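Local coordinates for molybdopterin-guanine dinucleotide biosynthesis protein B (Bacillus subtilis subsp. spizizenii, PDB 4OYH) that probably binds GTP, hydrolyses it only weakly, and may act as an adapter for efficient biosynthesis and use of the molybdopterin guanine dinucleotide cofactor, at residues A[12-17]-A[112-117]; A[31-36]-A[163-168]; A[38-43]-A[102-107]; A[70-75]-A[85-90]; A[117-122]-A[135-140]. The protein carries 2 engineered substitutions. All blocks are in the same frame, centred on the assembly; numbering follows the deposited sequence.

Contact 1 (A[12-17]-A[112-117]); sequences IVQVVG and KKAPYP. With SO4 (sulfate ion), chain G.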
# COMPACT_ATOMS: atom_id res chain seq x y z
N ILE A 12 7.02 -1.96 -19.26
CA ILE A 12 7.39 -2.84 -18.17
C ILE A 12 8.76 -3.42 -18.45
O ILE A 12 9.00 -4.01 -19.49
CB ILE A 12 6.38 -3.98 -17.99
CG1 ILE A 12 4.99 -3.40 -17.72
CG2 ILE A 12 6.80 -4.93 -16.84
CD1 ILE A 12 3.91 -4.42 -17.35
N VAL A 13 9.67 -3.24 -17.52
CA VAL A 13 10.89 -4.01 -17.54
C VAL A 13 11.13 -4.68 -16.21
O VAL A 13 10.86 -4.12 -15.13
CB VAL A 13 12.08 -3.15 -17.89
CG1 VAL A 13 13.30 -4.01 -18.04
CG2 VAL A 13 11.79 -2.43 -19.20
N GLN A 14 11.65 -5.89 -16.30
CA GLN A 14 11.99 -6.61 -15.10
C GLN A 14 13.52 -6.76 -14.92
O GLN A 14 14.31 -6.72 -15.86
CB GLN A 14 11.34 -7.98 -15.09
CG GLN A 14 9.91 -8.05 -15.45
CD GLN A 14 9.40 -9.49 -15.47
OE1 GLN A 14 8.81 -9.96 -16.46
NE2 GLN A 14 9.60 -10.19 -14.37
N VAL A 15 13.89 -6.95 -13.67
CA VAL A 15 15.24 -7.35 -13.28
C VAL A 15 15.20 -8.65 -12.48
O VAL A 15 14.51 -8.75 -11.46
CB VAL A 15 15.92 -6.28 -12.44
CG1 VAL A 15 17.33 -6.73 -12.09
CG2 VAL A 15 15.95 -4.98 -13.22
N VAL A 16 15.91 -9.65 -12.99
CA VAL A 16 15.95 -10.97 -12.39
C VAL A 16 17.39 -11.41 -12.25
O VAL A 16 18.25 -11.03 -13.03
CB VAL A 16 15.16 -12.02 -13.19
CG1 VAL A 16 13.77 -11.56 -13.43
CG2 VAL A 16 15.84 -12.39 -14.45
N GLY A 17 17.64 -12.24 -11.24
CA GLY A 17 18.99 -12.57 -10.80
C GLY A 17 18.89 -13.19 -9.41
O GLY A 17 18.02 -12.81 -8.63
N LYS A 112 10.39 -13.93 -12.30
CA LYS A 112 11.05 -14.52 -13.50
C LYS A 112 10.12 -15.15 -14.54
O LYS A 112 10.47 -15.31 -15.70
CB LYS A 112 11.97 -15.65 -13.09
CG LYS A 112 12.98 -15.32 -12.00
CD LYS A 112 13.69 -16.56 -11.56
CE LYS A 112 12.76 -17.69 -11.35
NZ LYS A 112 13.15 -18.71 -12.37
N LYS A 113 8.96 -15.59 -14.07
CA LYS A 113 8.03 -16.40 -14.83
C LYS A 113 7.17 -15.54 -15.73
O LYS A 113 6.52 -16.04 -16.63
CB LYS A 113 7.12 -17.19 -13.88
CG LYS A 113 6.20 -16.28 -12.99
CD LYS A 113 6.60 -16.20 -11.48
CE LYS A 113 5.35 -15.91 -10.61
NZ LYS A 113 5.40 -16.44 -9.20
N ALA A 114 7.13 -14.25 -15.43
CA ALA A 114 6.33 -13.30 -16.21
C ALA A 114 6.91 -13.16 -17.61
O ALA A 114 8.11 -13.37 -17.79
CB ALA A 114 6.27 -11.88 -15.50
N PRO A 115 6.06 -12.80 -18.58
CA PRO A 115 6.37 -12.56 -20.00
C PRO A 115 7.07 -11.22 -20.33
O PRO A 115 7.40 -11.01 -21.49
CB PRO A 115 5.00 -12.56 -20.65
CG PRO A 115 4.07 -12.08 -19.54
CD PRO A 115 4.61 -12.73 -18.32
N TYR A 116 7.29 -10.34 -19.38
CA TYR A 116 7.72 -8.99 -19.76
C TYR A 116 9.18 -8.95 -20.03
O TYR A 116 9.92 -9.84 -19.63
CB TYR A 116 7.31 -7.98 -18.71
CG TYR A 116 5.85 -8.11 -18.45
CD1 TYR A 116 4.91 -7.59 -19.37
CD2 TYR A 116 5.37 -8.82 -17.36
CE1 TYR A 116 3.55 -7.75 -19.17
CE2 TYR A 116 4.01 -8.98 -17.14
CZ TYR A 116 3.10 -8.44 -18.06
OH TYR A 116 1.75 -8.58 -17.86
N PRO A 117 9.61 -7.95 -20.80
CA PRO A 117 11.03 -7.90 -21.12
C PRO A 117 11.85 -7.83 -19.83
O PRO A 117 11.36 -7.25 -18.88
CB PRO A 117 11.19 -6.62 -21.93
CG PRO A 117 9.79 -6.24 -22.34
CD PRO A 117 8.88 -6.79 -21.30
S SO4 G . 10.84 -15.04 -8.58
O1 SO4 G . 9.58 -15.50 -8.01
O2 SO4 G . 11.22 -13.74 -8.04
O3 SO4 G . 11.90 -15.99 -8.27
O4 SO4 G . 10.64 -14.97 -10.01
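Tyr116 and Pro117 press closely against the start of strand 12-16, whereas toward Lys112 the same loop drifts off the strand. At the tight end Ile12 lies across the tyrosine ring. Its CD1 sits over one face, 4.0 Å from the ring centroid in a CH-pi contact, and its CG2 reaches Tyr116 CB at 3.6 Å. Pro115 CG is on the opposite face of the ring, offset toward its rim. The backbone is pinned beside this by Gln14 N, which donates in the carbonyl plane to Pro117 O at 2.9 Å. Gln14 reaches toward the loop with an extended chain, placing OE1 in the plane of the tyrosine ring at its edge; OE1 accepts a weak bond from Tyr116 N at 3.3 Å, while NE2 is held by the carbonyl of Phe111. Strand 12-16 is a central strand of the parallel sheet and runs into Gly17, the first residue of what looks like the Walker A P-loop of this P-loop NTPase family. At this loose end Val16 CG1 merely approaches Lys112 CA, at 4.0 Å, and the two side chains cross at about a right angle. Lys113, poorly ordered, extends away from the strand on the solvent side. A sulfate ion, probably from the crystallisation liquor, accepts a bond from Lys112 N through O4 at 2.5 Å.

Contact 2 (A[31-36]-A[163-168]); sequences LEKASE and AVDLVL. Engineered in segment 163-168: Leu166 (natural residue Phe).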
# COMPACT_ATOMS: atom_id res chain seq x y z
N LEU A 31 16.24 4.01 -10.88
CA LEU A 31 15.22 4.88 -10.33
C LEU A 31 15.72 6.32 -10.13
O LEU A 31 14.99 7.28 -10.42
CB LEU A 31 14.70 4.33 -9.02
CG LEU A 31 13.94 3.02 -9.15
CD1 LEU A 31 13.60 2.45 -7.77
CD2 LEU A 31 12.67 3.21 -9.99
N GLU A 32 16.97 6.47 -9.68
CA GLU A 32 17.58 7.79 -9.50
C GLU A 32 17.53 8.52 -10.84
O GLU A 32 17.00 9.63 -10.94
CB GLU A 32 19.04 7.67 -8.99
CG GLU A 32 19.17 7.21 -7.50
CD GLU A 32 20.45 6.40 -7.17
OE1 GLU A 32 20.67 6.06 -5.98
OE2 GLU A 32 21.24 6.10 -8.08
N LYS A 33 18.01 7.87 -11.89
CA LYS A 33 18.02 8.52 -13.18
C LYS A 33 16.62 8.76 -13.74
O LYS A 33 16.45 9.68 -14.52
CB LYS A 33 18.85 7.71 -14.18
CG LYS A 33 19.43 8.59 -15.28
CD LYS A 33 20.68 8.00 -15.92
CE LYS A 33 21.30 8.95 -16.94
NZ LYS A 33 22.26 8.29 -17.89
N ALA A 34 15.61 7.99 -13.33
CA ALA A 34 14.24 8.27 -13.77
C ALA A 34 13.60 9.51 -13.08
O ALA A 34 12.76 10.18 -13.68
CB ALA A 34 13.36 7.04 -13.53
N SER A 35 13.99 9.76 -11.83
CA SER A 35 13.58 10.97 -11.10
C SER A 35 13.94 12.21 -11.92
O SER A 35 13.05 12.85 -12.49
CB SER A 35 14.26 11.03 -9.73
OG SER A 35 13.85 9.94 -8.91
N GLU A 36 15.23 12.54 -12.00
CA GLU A 36 15.72 13.37 -13.11
C GLU A 36 15.07 12.78 -14.36
O GLU A 36 14.84 11.59 -14.40
CB GLU A 36 17.24 13.36 -13.22
CG GLU A 36 17.97 13.38 -11.89
CD GLU A 36 17.60 14.59 -11.02
OE1 GLU A 36 17.11 15.60 -11.57
OE2 GLU A 36 17.81 14.54 -9.79
N ALA A 163 23.74 0.22 -19.71
CA ALA A 163 22.80 -0.80 -19.28
C ALA A 163 21.67 -0.18 -18.49
O ALA A 163 20.55 -0.62 -18.64
CB ALA A 163 23.49 -1.89 -18.45
N VAL A 164 21.92 0.83 -17.66
CA VAL A 164 20.78 1.47 -17.02
C VAL A 164 20.04 2.34 -18.05
O VAL A 164 18.81 2.48 -17.96
CB VAL A 164 21.13 2.31 -15.76
CG1 VAL A 164 22.45 1.89 -15.12
CG2 VAL A 164 21.09 3.78 -16.05
N ASP A 165 20.76 2.89 -19.02
CA ASP A 165 20.15 3.72 -20.09
C ASP A 165 19.31 2.84 -21.02
O ASP A 165 18.30 3.27 -21.57
CB ASP A 165 21.22 4.46 -20.91
CG ASP A 165 21.79 5.71 -20.20
OD1 ASP A 165 21.19 6.19 -19.21
OD2 ASP A 165 22.84 6.24 -20.65
N LEU A 166 19.73 1.59 -21.19
CA LEU A 166 18.99 0.66 -22.01
C LEU A 166 17.66 0.42 -21.32
O LEU A 166 16.64 0.31 -21.97
CB LEU A 166 19.78 -0.64 -22.23
CG LEU A 166 19.08 -1.76 -23.01
CD1 LEU A 166 20.08 -2.68 -23.61
CD2 LEU A 166 18.19 -2.61 -22.14
N VAL A 167 17.65 0.35 -20.01
CA VAL A 167 16.38 0.03 -19.36
C VAL A 167 15.43 1.21 -19.47
O VAL A 167 14.23 1.03 -19.68
CB VAL A 167 16.57 -0.35 -17.89
CG1 VAL A 167 15.22 -0.56 -17.23
CG2 VAL A 167 17.38 -1.61 -17.78
N LEU A 168 15.97 2.41 -19.37
CA LEU A 168 15.15 3.61 -19.36
C LEU A 168 14.55 3.87 -20.71
O LEU A 168 13.42 4.39 -20.83
CB LEU A 168 15.97 4.80 -18.89
CG LEU A 168 16.24 4.78 -17.39
CD1 LEU A 168 17.47 5.57 -17.02
CD2 LEU A 168 15.07 5.33 -16.68
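The carboxylate of Asp165 is the one flat group that takes part here; the contact contains no ring and no stack. It is approached at OD1 on its syn lone pair, where Lys33 NZ forms a salt bridge of 2.7 Å. OD2 stays farther from the same ammonium nitrogen, 3.5 Å from NZ, so the pairing is one-sided rather than forked. The lysine gets there by an extended chain: CG is anti to the backbone N (chi1 -153°) and the chain remains extended beyond it. Its methylenes thereby pass obliquely over Leu168, whose CD1 lies 3.8 Å from Lys33 CB. The other methyl of the same leucine, CD2, packs on Ala34 CB at 4.0 Å, so that the branch of Leu168 straddles two successive residues of the helix. Farther out, Lys33 CD brushes Val164 CG2 at 4.2 Å. The segments belong to helices 23-35 and 161-171, whose local axes approach to 10.4 Å and cross at -57°. The first is the helix that follows the P-loop in this fold, and the second is close to the C-terminus. Leu39 adds to the apolar side of the junction by touching both Ala34 and Leu168. Since the ion pair lies at the partly exposed margin while alanine and leucine are buried, the aliphatic part of Lys33 serves the apolar interior and its charge is probably balanced at the outside by Asp165.

Contact 3 (A[38-43]-A[102-107]); sequences GLNLGC and ETDCLL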
# COMPACT_ATOMS: atom_id res chain seq x y z
N GLY A 38 12.05 13.26 -14.88
CA GLY A 38 10.65 13.40 -14.53
C GLY A 38 9.79 12.21 -14.92
O GLY A 38 8.56 12.27 -14.85
N LEU A 39 10.44 11.13 -15.32
CA LEU A 39 9.75 9.91 -15.68
C LEU A 39 8.98 9.42 -14.46
O LEU A 39 9.46 9.53 -13.33
CB LEU A 39 10.76 8.89 -16.19
CG LEU A 39 10.21 7.51 -16.54
CD1 LEU A 39 9.26 7.55 -17.73
CD2 LEU A 39 11.37 6.57 -16.79
N ASN A 40 7.77 8.91 -14.68
CA ASN A 40 6.87 8.56 -13.58
C ASN A 40 6.68 7.03 -13.49
O ASN A 40 5.81 6.41 -14.13
CB ASN A 40 5.55 9.32 -13.75
CG ASN A 40 4.44 8.80 -12.88
OD1 ASN A 40 4.66 8.23 -11.81
ND2 ASN A 40 3.21 9.01 -13.35
N LEU A 41 7.54 6.44 -12.69
CA LEU A 41 7.83 5.03 -12.80
C LEU A 41 7.67 4.37 -11.43
O LEU A 41 8.15 4.89 -10.44
CB LEU A 41 9.24 4.86 -13.37
CG LEU A 41 10.00 3.54 -13.19
CD1 LEU A 41 9.55 2.43 -14.13
CD2 LEU A 41 11.42 3.85 -13.42
N GLY A 42 6.95 3.26 -11.41
CA GLY A 42 6.71 2.51 -10.20
C GLY A 42 7.76 1.42 -10.03
O GLY A 42 8.52 1.14 -10.93
N CYS A 43 7.79 0.82 -8.86
CA CYS A 43 8.72 -0.23 -8.55
C CYS A 43 8.02 -1.31 -7.76
O CYS A 43 7.22 -1.05 -6.84
CB CYS A 43 9.93 0.31 -7.77
SG CYS A 43 11.36 -0.73 -8.01
N GLU A 102 -1.90 5.42 -11.38
CA GLU A 102 -1.52 6.33 -12.45
C GLU A 102 -0.02 6.54 -12.60
O GLU A 102 0.43 7.67 -12.73
CB GLU A 102 -2.20 7.68 -12.26
CG GLU A 102 -3.73 7.60 -12.19
CD GLU A 102 -4.39 8.98 -12.16
OE1 GLU A 102 -3.64 9.99 -12.19
OE2 GLU A 102 -5.65 9.05 -12.11
N THR A 103 0.74 5.44 -12.61
CA THR A 103 2.16 5.50 -12.94
C THR A 103 2.29 5.42 -14.46
O THR A 103 1.39 4.92 -15.10
CB THR A 103 2.97 4.34 -12.26
OG1 THR A 103 2.42 3.09 -12.65
CG2 THR A 103 2.92 4.44 -10.73
N ASP A 104 3.39 5.89 -15.03
CA ASP A 104 3.63 5.79 -16.49
C ASP A 104 4.13 4.41 -16.93
O ASP A 104 4.00 4.03 -18.08
CB ASP A 104 4.71 6.79 -16.96
CG ASP A 104 4.29 8.25 -16.85
OD1 ASP A 104 3.06 8.53 -16.77
OD2 ASP A 104 5.22 9.11 -16.87
N CYS A 105 4.77 3.71 -16.01
CA CYS A 105 5.52 2.52 -16.36
C CYS A 105 5.98 1.79 -15.10
O CYS A 105 5.70 2.24 -13.99
CB CYS A 105 6.71 2.88 -17.24
SG CYS A 105 7.76 4.17 -16.55
N LEU A 106 6.65 0.66 -15.26
CA LEU A 106 6.93 -0.17 -14.09
C LEU A 106 8.21 -0.98 -14.21
O LEU A 106 8.47 -1.68 -15.20
CB LEU A 106 5.73 -1.06 -13.82
CG LEU A 106 5.87 -2.10 -12.70
CD1 LEU A 106 6.05 -1.43 -11.30
CD2 LEU A 106 4.70 -3.02 -12.75
N LEU A 107 9.01 -0.82 -13.16
CA LEU A 107 10.22 -1.60 -12.90
C LEU A 107 9.86 -2.71 -11.93
O LEU A 107 9.36 -2.43 -10.85
CB LEU A 107 11.33 -0.74 -12.28
CG LEU A 107 12.76 -0.73 -12.82
CD1 LEU A 107 13.72 -0.33 -11.74
CD2 LEU A 107 13.16 -2.02 -13.41
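The carbonyl oxygen of Asn40 is gripped by two backbone N-H groups of the facing segment. Asp104 N bonds to it at 2.6 Å in the carbonyl plane, and Cys105 N adds a weak bond at 3.5 Å. The same asparagine uses its side chain as well: with CG anti to the backbone N (chi1 166°), ND2 reaches a lone pair of Glu102 O at 3.1 Å, the acceptor lying close to the amide plane. Asp104 answers from its own side, OD2 taking a weak bond from Asn40 N, with the carboxylate turned 65° from the amide. These bonds fasten the entry to a parallel pair of strands, 41-46 and 105-109, where Gly42 N donates almost straight to Cys105 O at 3.0 Å and Leu107 N donates to Gly42 O at 3.0 Å. Over glycine, Leu106 CD1 comes down on the backbone, 3.6 Å from Gly42 C. On the other face Leu41 CD1 touches Cys105 SG at 3.5 Å, and Cys43 follows alongside Leu107. Residues 102-104, likely to contribute to GTP binding as in a close relative, form the turn into strand 105-109; Glu102, with positive phi, ends the preceding helix in a Schellman motif. Leu106 faces that helix, 91-100, through Ile95 and Tyr98, while Leu41 meets Leu31 and Ala34 of helix 23-35. Strand 105-109 pairs on its other side with strand 12-16, and beyond Cys43 the sheet runs on into a strand of the second subunit.

Contact 4 (A[70-75]-A[85-90]); sequences ADVTAV and ARRLWD. Engineered in segment 85-90: Leu88 (natural residue Asn).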
# COMPACT_ATOMS: atom_id res chain seq x y z
N ALA A 70 -7.93 -7.16 10.46
CA ALA A 70 -8.41 -6.94 9.07
C ALA A 70 -7.38 -7.13 7.93
O ALA A 70 -6.17 -7.20 8.16
CB ALA A 70 -8.98 -5.54 8.96
N ASP A 71 -7.91 -7.13 6.69
CA ASP A 71 -7.24 -7.55 5.43
C ASP A 71 -6.58 -6.48 4.59
O ASP A 71 -5.51 -6.68 4.00
CB ASP A 71 -8.28 -8.20 4.51
CG ASP A 71 -9.46 -7.25 4.20
OD1 ASP A 71 -9.68 -6.29 4.99
OD2 ASP A 71 -10.17 -7.44 3.18
N VAL A 72 -7.31 -5.37 4.46
CA VAL A 72 -6.85 -4.18 3.75
C VAL A 72 -6.83 -3.03 4.76
O VAL A 72 -7.88 -2.58 5.21
CB VAL A 72 -7.77 -3.88 2.58
CG1 VAL A 72 -7.34 -2.64 1.80
CG2 VAL A 72 -7.83 -5.11 1.68
N THR A 73 -5.63 -2.60 5.13
CA THR A 73 -5.46 -1.51 6.13
C THR A 73 -4.45 -0.48 5.64
O THR A 73 -3.52 -0.81 4.93
CB THR A 73 -4.96 -2.04 7.52
OG1 THR A 73 -3.61 -2.49 7.40
CG2 THR A 73 -5.79 -3.17 8.08
N ALA A 74 -4.59 0.77 6.07
CA ALA A 74 -3.68 1.83 5.62
C ALA A 74 -3.58 3.06 6.52
O ALA A 74 -4.46 3.36 7.35
CB ALA A 74 -4.09 2.27 4.24
N VAL A 75 -2.46 3.76 6.36
CA VAL A 75 -2.23 5.07 6.97
C VAL A 75 -1.91 6.09 5.91
O VAL A 75 -1.11 5.83 5.02
CB VAL A 75 -1.07 5.05 7.97
CG1 VAL A 75 -1.04 6.38 8.75
CG2 VAL A 75 -1.24 3.94 8.90
N ALA A 85 -2.27 -4.95 2.12
CA ALA A 85 -3.46 -5.57 1.54
C ALA A 85 -3.30 -7.05 1.31
O ALA A 85 -2.59 -7.43 0.42
CB ALA A 85 -3.81 -4.90 0.22
N ARG A 86 -3.98 -7.86 2.12
CA ARG A 86 -4.03 -9.31 1.99
C ARG A 86 -5.04 -9.79 0.94
O ARG A 86 -6.22 -9.91 1.23
CB ARG A 86 -4.38 -9.95 3.34
CG ARG A 86 -3.18 -10.24 4.20
CD ARG A 86 -3.50 -10.54 5.69
NE ARG A 86 -2.24 -10.55 6.42
CZ ARG A 86 -1.31 -11.50 6.31
NH1 ARG A 86 -1.54 -12.56 5.52
NH2 ARG A 86 -0.16 -11.40 6.97
N ARG A 87 -4.56 -10.07 -0.26
CA ARG A 87 -5.35 -10.68 -1.33
C ARG A 87 -4.60 -11.83 -1.99
O ARG A 87 -3.41 -12.08 -1.74
CB ARG A 87 -5.69 -9.67 -2.44
CG ARG A 87 -6.31 -8.43 -2.01
CD ARG A 87 -7.48 -8.72 -1.19
NE ARG A 87 -8.56 -7.74 -1.28
CZ ARG A 87 -9.46 -7.63 -0.34
NH1 ARG A 87 -9.37 -8.40 0.74
NH2 ARG A 87 -10.45 -6.77 -0.47
N LEU A 88 -5.30 -12.48 -2.91
CA LEU A 88 -4.67 -13.49 -3.72
C LEU A 88 -4.12 -12.75 -4.92
O LEU A 88 -4.73 -12.74 -6.00
CB LEU A 88 -5.66 -14.59 -4.11
CG LEU A 88 -5.11 -15.95 -4.56
CD1 LEU A 88 -5.88 -16.39 -5.77
CD2 LEU A 88 -3.62 -15.95 -4.86
N TRP A 89 -2.97 -12.12 -4.68
CA TRP A 89 -2.25 -11.32 -5.67
C TRP A 89 -1.59 -12.19 -6.70
O TRP A 89 -0.94 -13.16 -6.35
CB TRP A 89 -1.16 -10.48 -5.01
CG TRP A 89 -1.70 -9.40 -4.15
CD1 TRP A 89 -1.65 -9.33 -2.79
CD2 TRP A 89 -2.38 -8.24 -4.60
NE1 TRP A 89 -2.26 -8.19 -2.37
CE2 TRP A 89 -2.72 -7.50 -3.46
CE3 TRP A 89 -2.73 -7.75 -5.86
CZ2 TRP A 89 -3.40 -6.28 -3.54
CZ3 TRP A 89 -3.41 -6.52 -5.93
CH2 TRP A 89 -3.73 -5.81 -4.79
N ASP A 90 -1.75 -11.83 -7.96
CA ASP A 90 -0.86 -12.29 -8.99
C ASP A 90 -0.40 -11.03 -9.70
O ASP A 90 -0.89 -9.95 -9.41
CB ASP A 90 -1.53 -13.30 -9.93
CG ASP A 90 -2.94 -12.91 -10.33
OD1 ASP A 90 -3.12 -11.86 -10.99
OD2 ASP A 90 -3.87 -13.67 -10.01
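Asp71 holds its CG in the crowded position between the backbone N and the carbonyl carbon (chi1 57°), and Arg87 folds back through bends at chi2 and chi3; together these torsions bring a carboxylate oxygen to the edge of the guanidinium across the open end of a beta hairpin of strands 72-77 and 80-86. Val72 and Ala85 are a non-hydrogen-bonded antiparallel pair with CA atoms 4.3 Å apart, and next to them Arg86 N donates to Asp71 O at 2.7 Å, nearly straight at 174°. Arg87 NH1 meets Asp71 OD2 at 2.7 Å in a salt bridge that comes from above the carboxylate plane, the two flat groups being turned 60° from each other. Val72 CG2 covers one face of the guanidinium over its centre, 3.6 Å from Arg87 CZ, so the charged group is seated on a methyl while its edge is bonded. Its NH2 goes on to Leu101 O of the second subunit, tying the hairpin to the dimer interface, where residues of both strands pair in parallel with that chain. Segment 85-90 then leaves the hairpin through the engineered Leu88, at the centre of an inverse gamma turn. Trp89 folds back against Arg87, whose CB lies over one face of the indole toward its rim, and Trp89 NE1 donates within the ring plane to Ala85 O at 2.9 Å.

Contact 5 (A[117-122]-A[135-140]); sequences PKVVIL and NTIAII. With SO4 (sulfate ion), chain H.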
# COMPACT_ATOMS: atom_id res chain seq x y z
N PRO A 117 9.61 -7.95 -20.80
CA PRO A 117 11.03 -7.90 -21.12
C PRO A 117 11.85 -7.83 -19.83
O PRO A 117 11.36 -7.25 -18.88
CB PRO A 117 11.19 -6.62 -21.93
CG PRO A 117 9.79 -6.24 -22.34
CD PRO A 117 8.88 -6.79 -21.30
N LYS A 118 13.05 -8.38 -19.78
CA LYS A 118 13.74 -8.43 -18.53
C LYS A 118 15.21 -8.39 -18.73
O LYS A 118 15.70 -8.76 -19.77
CB LYS A 118 13.34 -9.66 -17.75
CG LYS A 118 13.23 -10.92 -18.53
CD LYS A 118 12.60 -11.99 -17.68
CE LYS A 118 11.12 -11.77 -17.42
NZ LYS A 118 10.25 -12.30 -18.51
N VAL A 119 15.88 -7.85 -17.74
CA VAL A 119 17.33 -7.80 -17.74
C VAL A 119 17.76 -8.87 -16.72
O VAL A 119 17.18 -8.98 -15.64
CB VAL A 119 17.80 -6.38 -17.42
CG1 VAL A 119 19.21 -6.37 -16.89
CG2 VAL A 119 17.68 -5.51 -18.68
N VAL A 120 18.72 -9.71 -17.11
CA VAL A 120 19.17 -10.83 -16.28
C VAL A 120 20.57 -10.49 -15.79
O VAL A 120 21.43 -10.17 -16.60
CB VAL A 120 19.20 -12.18 -17.05
CG1 VAL A 120 19.77 -13.31 -16.18
CG2 VAL A 120 17.82 -12.56 -17.50
N ILE A 121 20.74 -10.49 -14.47
CA ILE A 121 22.05 -10.36 -13.80
C ILE A 121 22.60 -11.75 -13.46
O ILE A 121 21.95 -12.54 -12.78
CB ILE A 121 21.99 -9.62 -12.48
CG1 ILE A 121 20.94 -8.52 -12.48
CG2 ILE A 121 23.39 -9.11 -12.12
CD1 ILE A 121 21.17 -7.44 -13.43
N LEU A 122 23.78 -12.06 -14.00
CA LEU A 122 24.50 -13.29 -13.72
C LEU A 122 25.68 -13.05 -12.78
O LEU A 122 26.52 -12.20 -13.05
CB LEU A 122 25.02 -13.90 -15.01
CG LEU A 122 24.14 -14.92 -15.73
CD1 LEU A 122 22.76 -14.96 -15.19
CD2 LEU A 122 24.11 -14.61 -17.16
N ASN A 135 11.86 -13.40 -22.92
CA ASN A 135 11.84 -12.00 -23.22
C ASN A 135 12.99 -11.28 -22.59
O ASN A 135 12.86 -10.15 -22.09
CB ASN A 135 10.50 -11.37 -22.81
CG ASN A 135 10.19 -10.14 -23.62
OD1 ASN A 135 10.93 -9.80 -24.55
ND2 ASN A 135 9.11 -9.47 -23.30
N THR A 136 14.14 -11.94 -22.64
CA THR A 136 15.36 -11.42 -22.06
C THR A 136 15.97 -10.45 -23.04
O THR A 136 16.22 -10.83 -24.18
CB THR A 136 16.36 -12.54 -21.74
OG1 THR A 136 15.78 -13.42 -20.78
CG2 THR A 136 17.67 -11.98 -21.21
N ILE A 137 16.22 -9.20 -22.63
CA ILE A 137 16.66 -8.17 -23.59
C ILE A 137 18.08 -7.76 -23.36
O ILE A 137 18.67 -7.01 -24.19
CB ILE A 137 15.75 -6.92 -23.59
CG1 ILE A 137 15.61 -6.33 -22.19
CG2 ILE A 137 14.36 -7.32 -24.18
CD1 ILE A 137 15.02 -4.94 -22.12
N ALA A 138 18.64 -8.22 -22.24
CA ALA A 138 20.05 -7.99 -21.95
C ALA A 138 20.56 -8.83 -20.81
O ALA A 138 19.79 -9.29 -19.97
CB ALA A 138 20.28 -6.56 -21.62
N ILE A 139 21.86 -9.00 -20.78
CA ILE A 139 22.50 -9.67 -19.67
C ILE A 139 23.53 -8.77 -19.08
O ILE A 139 24.36 -8.21 -19.79
CB ILE A 139 23.16 -11.00 -20.10
CG1 ILE A 139 22.08 -12.03 -20.44
CG2 ILE A 139 24.06 -11.54 -18.97
CD1 ILE A 139 22.50 -12.97 -21.46
N ILE A 140 23.43 -8.60 -17.78
CA ILE A 140 24.51 -8.09 -16.96
C ILE A 140 25.20 -9.28 -16.31
O ILE A 140 24.72 -9.84 -15.33
CB ILE A 140 23.97 -7.16 -15.90
CG1 ILE A 140 23.31 -5.97 -16.54
CG2 ILE A 140 25.09 -6.69 -14.99
CD1 ILE A 140 22.53 -5.20 -15.57
S SO4 H . 14.22 -15.07 -25.25
O1 SO4 H . 14.38 -16.53 -25.17
O2 SO4 H . 12.83 -14.66 -25.31
O3 SO4 H . 14.79 -14.54 -24.04
O4 SO4 H . 14.87 -14.53 -26.43
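Ile140 supplies the main bump: its CD1 fits between Val119 CG1, at 3.8 Å, and Ile121 CD1, at 3.4 Å, with the two isoleucines side by side and pointing the same way. Farther back on this face Ala138 is low enough for Val119 CG2 to lie against its CB at 4.1 Å; beside the strand edge, Ile137 CG2 meets Pro117 CB. On the face of Val120 and Ile139 the end of Leu122 reaches over, its CD2 crossing obliquely onto Ile139 CG2 at 3.6 Å, and Val120 CG2 crosses Thr136 CG2 at about a right angle. The backbones of strands 118-122 and 136-140 run parallel, the two outer limbs of a beta-alpha-beta unit through helix 127-130. Five backbone bonds join them, among them Val120 N to Ala138 O at 3.1 Å and Leu122 N to Ile140 O at 2.8 Å. The pairing slips by one residue at Ile137, whose psi of -9° departs from an extended chain. At the entry Asn135 runs side by side with the Pro117 ring, pointing the same way, with ND2 beside the ring's CG and CD and bonded to Pro115 O. A sulfate, probably from the crystallisation liquor, is held by Asn135 N and Thr136 N. Chemically the interior is aliphatic, but Lys118 curls so that NZ is held by the carbonyls of Ala114, Tyr116 and Val134, which implies that its charge is probably stabilised by backbone dipoles.

Overall arrangement
Contacts 3, 1 and 5 follow one another across one parallel sheet with strand 12-16 at the middle: Val13 N probably bonds to Leu106 O at 3.0 Å toward contact 3, and Gln14 O to Val119 N at 2.7 Å toward contact 5. Contact 2 packs on this sheet, Val167 reaching both Val13 and Val119, and Ala34 reaching Leu41. Of the likely GTP-binding residues, 102-104 lie in contact 3, and the side chain of Ser21 is about 4 Å from that of Ile121 in contact 5; contact 1 ends at Gly17, where the probable P-loop begins, far from 102-104 within the chain. Contact 4 stands apart at the dimer interface, its centre about 31 Å from that of contact 5.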